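Local coordinates for antitoxin phd (Enterobacteria phage P1, PDB 3HS2), which neutralises the kinase toxin Doc, which phosphorylates host EF-Tu, and acts as a DNA-binding repressor in the toxin-antitoxin system that maintains the P1 plasmid prophage, at residues 4-9 with 28-33. Sequence-based numbering, arbitrary orientation.
Sequences INFRTA and ITRRGR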
ATOM      1  N   ILE A   4      10.056   0.680   5.836  1.00 37.63           N
ATOM      2  CA  ILE A   4      11.097   1.349   6.597  1.00 32.79           C
ATOM      3  C   ILE A   4      10.508   2.045   7.815  1.00 27.68           C
ATOM      4  O   ILE A   4       9.327   2.392   7.834  1.00 32.74           O
ATOM      5  CB  ILE A   4      11.822   2.392   5.741  1.00 35.76           C
ATOM      6  CG1 ILE A   4      10.812   3.401   5.192  1.00 38.27           C
ATOM      7  CG2 ILE A   4      12.581   1.717   4.604  1.00 34.28           C
ATOM      8  CD1 ILE A   4      11.436   4.594   4.517  1.00 33.82           C
ATOM      9  N   ASN A   5      11.338   2.246   8.832  1.00 29.04           N
ATOM     10  CA  ASN A   5      10.895   2.942  10.033  1.00 31.94           C
ATOM     11  C   ASN A   5      11.009   4.457   9.897  1.00 26.82           C
ATOM     12  O   ASN A   5      11.614   4.961   8.952  1.00 34.40           O
ATOM     13  CB  ASN A   5      11.646   2.447  11.274  1.00 29.20           C
ATOM     14  CG  ASN A   5      13.135   2.699  11.196  1.00 33.32           C
ATOM     15  OD1 ASN A   5      13.576   3.764  10.778  1.00 35.95           O
ATOM     16  ND2 ASN A   5      13.921   1.715  11.605  1.00 42.76           N
ATOM     17  N   PHE A   6      10.425   5.173  10.848  1.00 22.16           N
ATOM     18  CA  PHE A   6      10.365   6.623  10.800  1.00 28.56           C
ATOM     19  C   PHE A   6      11.743   7.273  10.705  1.00 37.85           C
ATOM     20  O   PHE A   6      11.983   8.093   9.821  1.00 31.65           O
ATOM     21  CB  PHE A   6       9.623   7.165  12.014  1.00 29.11           C
ATOM     22  CG  PHE A   6       9.573   8.658  12.064  1.00 35.30           C
ATOM     23  CD1 PHE A   6       8.673   9.354  11.279  1.00 33.07           C
ATOM     24  CD2 PHE A   6      10.426   9.368  12.886  1.00 28.91           C
ATOM     25  CE1 PHE A   6       8.620  10.727  11.317  1.00 30.14           C
ATOM     26  CE2 PHE A   6      10.377  10.745  12.928  1.00 38.70           C
ATOM     27  CZ  PHE A   6       9.472  11.424  12.144  1.00 26.73           C
ATOM     28  N   ARG A   7      12.640   6.907  11.616  1.00 34.03           N
ATOM     29  CA  ARG A   7      13.974   7.496  11.645  1.00 36.37           C
ATOM     30  C   ARG A   7      14.642   7.371  10.282  1.00 30.78           C
ATOM     31  O   ARG A   7      15.335   8.280   9.831  1.00 39.10           O
ATOM     32  CB  ARG A   7      14.864   6.809  12.686  1.00 38.07           C
ATOM     33  CG  ARG A   7      14.140   6.068  13.799  1.00 54.80           C
ATOM     34  CD  ARG A   7      15.112   5.139  14.518  1.00 51.24           C
ATOM     35  NE  ARG A   7      14.442   3.978  15.098  1.00 40.68           N
ATOM     36  N   THR A   8      14.443   6.227   9.638  1.00 27.76           N
ATOM     37  CA  THR A   8      15.081   5.945   8.360  1.00 38.03           C
ATOM     38  C   THR A   8      14.456   6.784   7.250  1.00 38.69           C
ATOM     39  O   THR A   8      15.152   7.279   6.366  1.00 43.94           O
ATOM     40  CB  THR A   8      14.979   4.449   8.015  1.00 33.01           C
ATOM     41  OG1 THR A   8      15.634   3.683   9.032  1.00 34.28           O
ATOM     42  CG2 THR A   8      15.623   4.157   6.674  1.00 29.82           C
ATOM     43  N   ALA A   9      13.140   6.949   7.314  1.00 41.26           N
ATOM     44  CA  ALA A   9      12.418   7.747   6.334  1.00 38.24           C
ATOM     45  C   ALA A   9      12.900   9.192   6.363  1.00 41.23           C
ATOM     46  O   ALA A   9      13.144   9.797   5.321  1.00 36.38           O
ATOM     47  CB  ALA A   9      10.920   7.684   6.609  1.00 35.71           C
ATOM     48  N   ILE A  28       6.001   3.307   5.530  1.00 29.52           N
ATOM     49  CA  ILE A  28       6.666   3.926   6.657  1.00 28.87           C
ATOM     50  C   ILE A  28       5.983   3.447   7.928  1.00 36.95           C
ATOM     51  O   ILE A  28       4.777   3.603   8.088  1.00 34.74           O
ATOM     52  CB  ILE A  28       6.591   5.457   6.576  1.00 37.55           C
ATOM     53  CG1 ILE A  28       7.225   5.949   5.275  1.00 40.27           C
ATOM     54  CG2 ILE A  28       7.267   6.086   7.781  1.00 35.52           C
ATOM     55  CD1 ILE A  28       7.131   7.440   5.080  1.00 52.09           C
ATOM     56  N   THR A  29       6.755   2.844   8.823  1.00 39.32           N
ATOM     57  CA  THR A  29       6.212   2.357  10.079  1.00 40.08           C
ATOM     58  C   THR A  29       6.609   3.287  11.214  1.00 42.27           C
ATOM     59  O   THR A  29       7.630   3.968  11.141  1.00 41.12           O
ATOM     60  CB  THR A  29       6.701   0.929  10.392  1.00 50.59           C
ATOM     61  OG1 THR A  29       8.131   0.919  10.495  1.00 42.85           O
ATOM     62  CG2 THR A  29       6.275  -0.031   9.294  1.00 48.47           C
ATOM     63  N   ARG A  30       5.787   3.317  12.255  1.00 40.58           N
ATOM     64  CA  ARG A  30       6.069   4.116  13.438  1.00 36.66           C
ATOM     65  C   ARG A  30       5.700   3.338  14.692  1.00 33.97           C
ATOM     66  O   ARG A  30       4.705   2.616  14.709  1.00 33.11           O
ATOM     67  CB  ARG A  30       5.297   5.434  13.393  1.00 38.36           C
ATOM     68  CG  ARG A  30       5.908   6.474  12.479  1.00 45.18           C
ATOM     69  CD  ARG A  30       5.433   7.868  12.847  1.00 45.77           C
ATOM     70  NE  ARG A  30       4.005   8.045  12.607  1.00 42.36           N
ATOM     71  CZ  ARG A  30       3.301   9.088  13.035  1.00 40.98           C
ATOM     72  NH1 ARG A  30       3.890  10.051  13.734  1.00 38.42           N
ATOM     73  NH2 ARG A  30       2.007   9.167  12.769  1.00 38.02           N
ATOM     74  N   ARG A  31       6.500   3.483  15.742  1.00 37.48           N
ATOM     75  CA  ARG A  31       6.238   2.760  16.982  1.00 43.30           C
ATOM     76  C   ARG A  31       4.957   3.242  17.655  1.00 37.53           C
ATOM     77  O   ARG A  31       4.812   4.423  17.974  1.00 32.25           O
ATOM     78  CB  ARG A  31       7.430   2.854  17.941  1.00 52.07           C
ATOM     79  CG  ARG A  31       8.036   4.244  18.061  1.00 54.27           C
ATOM     80  N   GLY A  32       4.027   2.315  17.862  1.00 37.00           N
ATOM     81  CA  GLY A  32       2.760   2.633  18.496  1.00 35.89           C
ATOM     82  C   GLY A  32       1.818   3.428  17.612  1.00 37.56           C
ATOM     83  O   GLY A  32       0.867   4.037  18.102  1.00 48.60           O
ATOM     84  N   ARG A  33       2.077   3.423  16.308  1.00 45.67           N
ATOM     85  CA  ARG A  33       1.265   4.184  15.361  1.00 42.44           C
ATOM     86  C   ARG A  33       0.900   3.348  14.138  1.00 36.93           C
ATOM     87  O   ARG A  33       1.500   2.305  13.892  1.00 41.60           O
ATOM     88  CB  ARG A  33       2.012   5.440  14.907  1.00 39.93           C
ATOM     89  CG  ARG A  33       2.202   6.485  15.989  1.00 39.15           C
ATOM     90  CD  ARG A  33       0.864   6.946  16.540  1.00 45.75           C
ATOM     91  NE  ARG A  33       0.915   8.324  17.014  1.00 51.03           N
ATOM     92  CZ  ARG A  33       0.468   9.367  16.323  1.00 42.00           C
ATOM     93  NH1 ARG A  33      -0.070   9.191  15.125  1.00 51.43           N
ATOM     94  NH2 ARG A  33       0.555  10.588  16.832  1.00 52.39           N
TER
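Ile4 and Thr29 meet across two parallel strands of the Phd/YefM antitoxin fold, and they illustrate how one carbonyl can serve two donors. Ile4 O accepts Thr29 N at 2.8 Å, almost straight (165° at the hydrogen) and in the carbonyl plane. Thr29 OG1 gives Ile4 O a longer bond, 3.3 Å, from above that plane; with OG1 between the backbone N and the carbonyl carbon (chi1 60°), the hydroxyl is brought to this oxygen and near Asn5 CA. Ile28 CA adds a CA-H...O contact to Ile4 O, while Ile4 also bonds through its backbone to Glu27. One residue on, Asn5 turns strand into helix as N-cap: its OD1 takes Thr8 N nearly along the C=O axis and Thr8 OG1 from above the amide plane at 2.7 Å. Phe6 and Arg30 run side by side, Phe6 CB meeting Arg30 CG at 3.8 Å and ring atom CD1 lying by Arg30 CD, and both pack on Leu17 of a second subunit. Arg30 NH1 is hydrogen-bonded to Asn18 OD1 of that second subunit, and Arg33 NH1 forms a salt bridge to its Glu21. From the first turn of the helix, Ala9 CB sits 4.1 Å from Ile28 CD1.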